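Local coordinates for protein YrdA (Escherichia coli, PDB 3TIS) that probably binds zinc as a trimeric left-handed beta-helix protein of the gamma-class carbonic anhydrase family, whose enzymatic activity remains uncertain, at residues Gly28-Ala33 against His49-Gly54; Ser127-Asn132 against Ser144-Ile149. The protein carries 1 engineered substitution. All coordinates share one frame; numbering follows the deposited sequence.

Contact 1 of 2, residues Gly28-Ala33 against His49-Gly54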
# COMPACT_ATOMS: atom_id res chain seq x y z
N GLY B 28 6.36 4.77 -18.87
CA GLY B 28 6.80 3.88 -19.93
C GLY B 28 5.80 3.17 -20.82
O GLY B 28 4.73 3.70 -21.14
N ASP B 29 6.17 1.96 -21.21
CA ASP B 29 5.38 1.11 -22.10
C ASP B 29 4.13 0.57 -21.43
O ASP B 29 4.06 -0.62 -21.09
CB ASP B 29 6.25 -0.05 -22.59
CG ASP B 29 5.73 -0.66 -23.88
OD1 ASP B 29 4.55 -0.44 -24.23
OD2 ASP B 29 6.52 -1.38 -24.54
N VAL B 30 3.14 1.44 -21.26
CA VAL B 30 1.88 1.04 -20.64
C VAL B 30 0.73 1.26 -21.61
O VAL B 30 0.52 2.38 -22.09
CB VAL B 30 1.63 1.83 -19.34
CG1 VAL B 30 0.32 1.41 -18.71
CG2 VAL B 30 2.78 1.61 -18.37
N ARG B 31 -0.01 0.20 -21.90
CA ARG B 31 -1.13 0.28 -22.83
C ARG B 31 -2.48 0.14 -22.12
O ARG B 31 -2.76 -0.89 -21.50
CB ARG B 31 -1.00 -0.82 -23.88
CG ARG B 31 0.38 -0.86 -24.52
CD ARG B 31 0.93 -2.28 -24.60
NE ARG B 31 2.38 -2.28 -24.84
CZ ARG B 31 3.09 -3.35 -25.16
NH1 ARG B 31 2.49 -4.53 -25.29
NH2 ARG B 31 4.40 -3.24 -25.36
N LEU B 32 -3.30 1.17 -22.21
CA LEU B 32 -4.61 1.14 -21.58
C LEU B 32 -5.68 1.11 -22.67
O LEU B 32 -5.84 2.07 -23.41
CB LEU B 32 -4.81 2.37 -20.69
CG LEU B 32 -3.74 2.64 -19.63
CD1 LEU B 32 -4.15 3.81 -18.77
CD2 LEU B 32 -3.56 1.40 -18.77
N ALA B 33 -6.41 -0.01 -22.75
CA ALA B 33 -7.47 -0.15 -23.74
C ALA B 33 -8.66 0.73 -23.37
O ALA B 33 -8.68 1.32 -22.29
CB ALA B 33 -7.91 -1.61 -23.84
N HIS B 49 9.92 -3.48 -18.77
CA HIS B 49 9.09 -4.38 -19.57
C HIS B 49 7.74 -3.72 -19.74
O HIS B 49 7.45 -2.73 -19.08
CB HIS B 49 8.94 -5.74 -18.88
CG HIS B 49 9.10 -6.90 -19.81
ND1 HIS B 49 8.35 -7.03 -20.96
CD2 HIS B 49 9.93 -7.97 -19.78
CE1 HIS B 49 8.73 -8.12 -21.61
NE2 HIS B 49 9.69 -8.71 -20.91
N TYR B 50 6.90 -4.25 -20.62
CA TYR B 50 5.61 -3.63 -20.87
C TYR B 50 4.47 -4.04 -19.94
O TYR B 50 4.55 -5.07 -19.26
CB TYR B 50 5.19 -3.90 -22.33
CG TYR B 50 4.81 -5.34 -22.64
CD1 TYR B 50 3.54 -5.83 -22.32
CD2 TYR B 50 5.73 -6.21 -23.22
CE1 TYR B 50 3.19 -7.16 -22.59
CE2 TYR B 50 5.39 -7.55 -23.49
CZ TYR B 50 4.12 -8.01 -23.17
OH TYR B 50 3.79 -9.33 -23.42
N VAL B 51 3.43 -3.22 -19.91
CA VAL B 51 2.24 -3.47 -19.11
C VAL B 51 1.04 -3.24 -20.03
O VAL B 51 0.81 -2.13 -20.49
CB VAL B 51 2.12 -2.52 -17.91
CG1 VAL B 51 0.75 -2.70 -17.24
CG2 VAL B 51 3.22 -2.80 -16.91
N GLN B 52 0.30 -4.32 -20.29
CA GLN B 52 -0.86 -4.25 -21.18
C GLN B 52 -2.12 -4.51 -20.38
O GLN B 52 -2.25 -5.53 -19.70
CB GLN B 52 -0.71 -5.27 -22.30
CG GLN B 52 -1.87 -5.32 -23.28
CD GLN B 52 -1.61 -6.29 -24.42
OE1 GLN B 52 -0.81 -6.00 -25.32
NE2 GLN B 52 -2.26 -7.45 -24.38
N ILE B 53 -3.06 -3.58 -20.50
CA ILE B 53 -4.31 -3.66 -19.78
C ILE B 53 -5.50 -3.65 -20.71
O ILE B 53 -5.65 -2.75 -21.53
CB ILE B 53 -4.41 -2.49 -18.78
CG1 ILE B 53 -3.24 -2.56 -17.80
CG2 ILE B 53 -5.75 -2.50 -18.08
CD1 ILE B 53 -3.29 -1.53 -16.68
N GLY B 54 -6.35 -4.66 -20.56
CA GLY B 54 -7.53 -4.81 -21.39
C GLY B 54 -8.65 -3.81 -21.16
O GLY B 54 -8.64 -3.06 -20.18

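Contact 2 of 2, residues Ser127-Asn132 against Ser144-Ile149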
# COMPACT_ATOMS: atom_id res chain seq x y z
N SER B 127 -4.97 -11.76 -0.33
CA SER B 127 -4.37 -13.02 -0.75
C SER B 127 -2.97 -12.84 -1.33
O SER B 127 -2.58 -11.73 -1.71
CB SER B 127 -5.25 -13.71 -1.80
OG SER B 127 -6.56 -13.95 -1.31
N LEU B 128 -2.22 -13.93 -1.40
CA LEU B 128 -0.88 -13.93 -1.95
C LEU B 128 -0.80 -15.03 -3.00
O LEU B 128 -0.99 -16.21 -2.69
CB LEU B 128 0.17 -14.17 -0.84
CG LEU B 128 1.68 -14.17 -1.15
CD1 LEU B 128 2.04 -15.37 -2.01
CD2 LEU B 128 2.08 -12.87 -1.83
N VAL B 129 -0.53 -14.65 -4.24
CA VAL B 129 -0.41 -15.61 -5.32
C VAL B 129 1.08 -15.79 -5.62
O VAL B 129 1.74 -14.88 -6.11
CB VAL B 129 -1.15 -15.13 -6.58
CG1 VAL B 129 -0.93 -16.10 -7.73
CG2 VAL B 129 -2.63 -15.02 -6.30
N PRO B 130 1.62 -16.97 -5.29
CA PRO B 130 3.03 -17.35 -5.49
C PRO B 130 3.47 -17.24 -6.94
O PRO B 130 2.64 -17.28 -7.86
CB PRO B 130 3.07 -18.79 -5.00
CG PRO B 130 1.95 -18.87 -4.03
CD PRO B 130 0.87 -18.10 -4.71
N GLN B 131 4.78 -17.13 -7.15
CA GLN B 131 5.32 -17.02 -8.50
C GLN B 131 4.96 -18.27 -9.29
O GLN B 131 4.89 -19.36 -8.73
CB GLN B 131 6.84 -16.89 -8.46
CG GLN B 131 7.35 -15.74 -7.62
CD GLN B 131 8.83 -15.49 -7.84
OE1 GLN B 131 9.63 -16.43 -7.86
NE2 GLN B 131 9.20 -14.23 -8.02
N ASN B 132 4.74 -18.08 -10.58
CA ASN B 132 4.40 -19.18 -11.49
C ASN B 132 3.18 -19.98 -11.05
O ASN B 132 3.00 -21.11 -11.48
CB ASN B 132 5.59 -20.12 -11.64
CG ASN B 132 6.85 -19.39 -12.08
OD1 ASN B 132 6.88 -18.77 -13.14
ND2 ASN B 132 7.90 -19.47 -11.27
N SER B 144 -2.98 -16.91 1.99
CA SER B 144 -1.61 -16.49 1.78
C SER B 144 -0.68 -17.61 2.24
O SER B 144 -0.38 -17.76 3.42
CB SER B 144 -1.34 -15.21 2.59
OG SER B 144 -0.01 -14.77 2.39
N PRO B 145 -0.22 -18.44 1.29
CA PRO B 145 -0.53 -18.39 -0.15
C PRO B 145 -1.95 -18.86 -0.44
O PRO B 145 -2.50 -19.67 0.30
CB PRO B 145 0.52 -19.31 -0.75
CG PRO B 145 0.63 -20.38 0.30
CD PRO B 145 0.69 -19.56 1.58
N VAL B 146 -2.53 -18.36 -1.52
CA VAL B 146 -3.90 -18.71 -1.89
C VAL B 146 -4.11 -20.21 -2.06
O VAL B 146 -3.18 -20.95 -2.38
CB VAL B 146 -4.34 -18.04 -3.21
CG1 VAL B 146 -4.29 -16.54 -3.08
CG2 VAL B 146 -3.47 -18.53 -4.35
N LYS B 147 -5.35 -20.62 -1.84
CA LYS B 147 -5.76 -22.01 -1.99
C LYS B 147 -7.07 -21.99 -2.75
O LYS B 147 -7.88 -21.08 -2.58
CB LYS B 147 -5.98 -22.68 -0.63
CG LYS B 147 -4.77 -22.65 0.29
CD LYS B 147 -4.81 -23.81 1.29
CE LYS B 147 -6.05 -23.79 2.15
NZ LYS B 147 -6.09 -24.98 3.05
N GLN B 148 -7.28 -22.98 -3.60
CA GLN B 148 -8.52 -23.06 -4.36
C GLN B 148 -9.62 -23.42 -3.36
O GLN B 148 -9.59 -24.49 -2.75
CB GLN B 148 -8.41 -24.13 -5.44
CG GLN B 148 -9.61 -24.22 -6.34
CD GLN B 148 -9.42 -25.23 -7.44
OE1 GLN B 148 -9.10 -24.89 -8.58
NE2 GLN B 148 -9.60 -26.50 -7.10
N ILE B 149 -10.58 -22.52 -3.18
CA ILE B 149 -11.66 -22.74 -2.23
C ILE B 149 -12.87 -23.49 -2.78
O ILE B 149 -13.29 -24.50 -2.21
CB ILE B 149 -12.17 -21.39 -1.66
CG1 ILE B 149 -10.99 -20.58 -1.11
CG2 ILE B 149 -13.21 -21.65 -0.58
CD1 ILE B 149 -10.21 -21.25 0.00

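Contact 1 of 2, residues Gly28-Ala33 against His49-Gly54
Arg31 and Val51 open a ladder of four backbone hydrogen bonds between two parallel strands: Arg31 N gives to Val51 O at 2.8 Å, nearly straight at 170°, while Val51 N gives to Asp29 O at 2.9 Å. Ile53 N to Arg31 O and Ala33 N to Ile53 O carry the ladder onward, so Arg31, Val51 and Ile53 each use both N-H and C=O across the pair. On the sheet face that carries Arg31 and Gln52, the guanidinium of Arg31 lies flat on the Tyr50 ring in a cation-pi stack, the planes 11° apart and the centres 4.2 Å apart, offset so that NH1 stands over the ring near CD1 and NH2 over Tyr50 CB. Asp29 fixes the rotation of that group through a salt bridge, Arg31 NE to Asp29 OD1 at 2.9 Å, with a weak second bond from NH2 to OD2. The bend of the arginine chain at chi2 (134°) swings its end back across Tyr50. Gln52 OE1 lies at the guanidinium edge, 3.6 Å from Arg31 NH1. The other face of the sheet is apolar: Leu32 CD2 meets Ile53 CD1 at 3.6 Å, and Val30 packs on Val51. These are successive coils of a left-handed beta-helix; strand 13-14 flanks 30-32, strand 80-82 flanks 50-53, and Ile44 of strand 43-46 packs on both Val30 and Val51 inside the prism.

Contact 2 of 2, residues Ser127-Asn132 against Ser144-Ile149
Leu128 O accepts the one backbone hydrogen bond of this contact, from Val146 N at 2.9 Å and 162°, the donor tilted 21° from the carbonyl plane; Pro145, entered through a cis peptide bond, adds a CA-H...O contact to the same oxygen. Val146 has the largest share of the packing. With CG1 anti to its carbonyl carbon (chi1 -60°), that methyl presses on Ser127 CB at 3.3 Å, tighter than usual, and also meets Val129 CG2 at 3.9 Å, the two valines crossing at a slant. Pro145 and Pro130 stand roughly at right angles, Pro145 CB against Pro130 CG at 3.6 Å. At the start of the second segment, Ser144 OG, anti to its own backbone N, comes to 3.3 Å from Leu128 CB. Replacing Val146 with a glycine would probably open a gap beside Ser127 CB and Val129 CG2, which would lose the valine methyl contacts. The hydroxyl of Ser127 is held elsewhere, bonded to Gly124 O. The contact lies at the C-terminal end of the left-handed beta-helix: strand 128-129 borders strand 110-111, whose Ile110 and Leu111 touch Leu128 and Val129, while 146-151 runs antiparallel to strand 139-143, against whose Leu142 Ser127 and Ile149 pack, before the chain reaches helix 154-175.

How the contacts relate
From the N terminus the chain climbs the left-handed beta-helix coil by coil. Contact 1 comes early, joining 28-33 to 49-54 across a 15-residue loop that makes up the rest of one turn. The intervening coils, with strands 58-59 to 121-123, then separate it from contact 2, where 127-132 meets 144-149 after 11 residues. The two loops follow in series and neither nest nor cross; the centres of contact 1 and contact 2 lie about 24 Å apart, on opposite sides of the chain's centre. Contact 1 is a regular rung within one parallel face, whereas contact 2 bridges two faces, linking the last strand of one to the antiparallel strand that ends another.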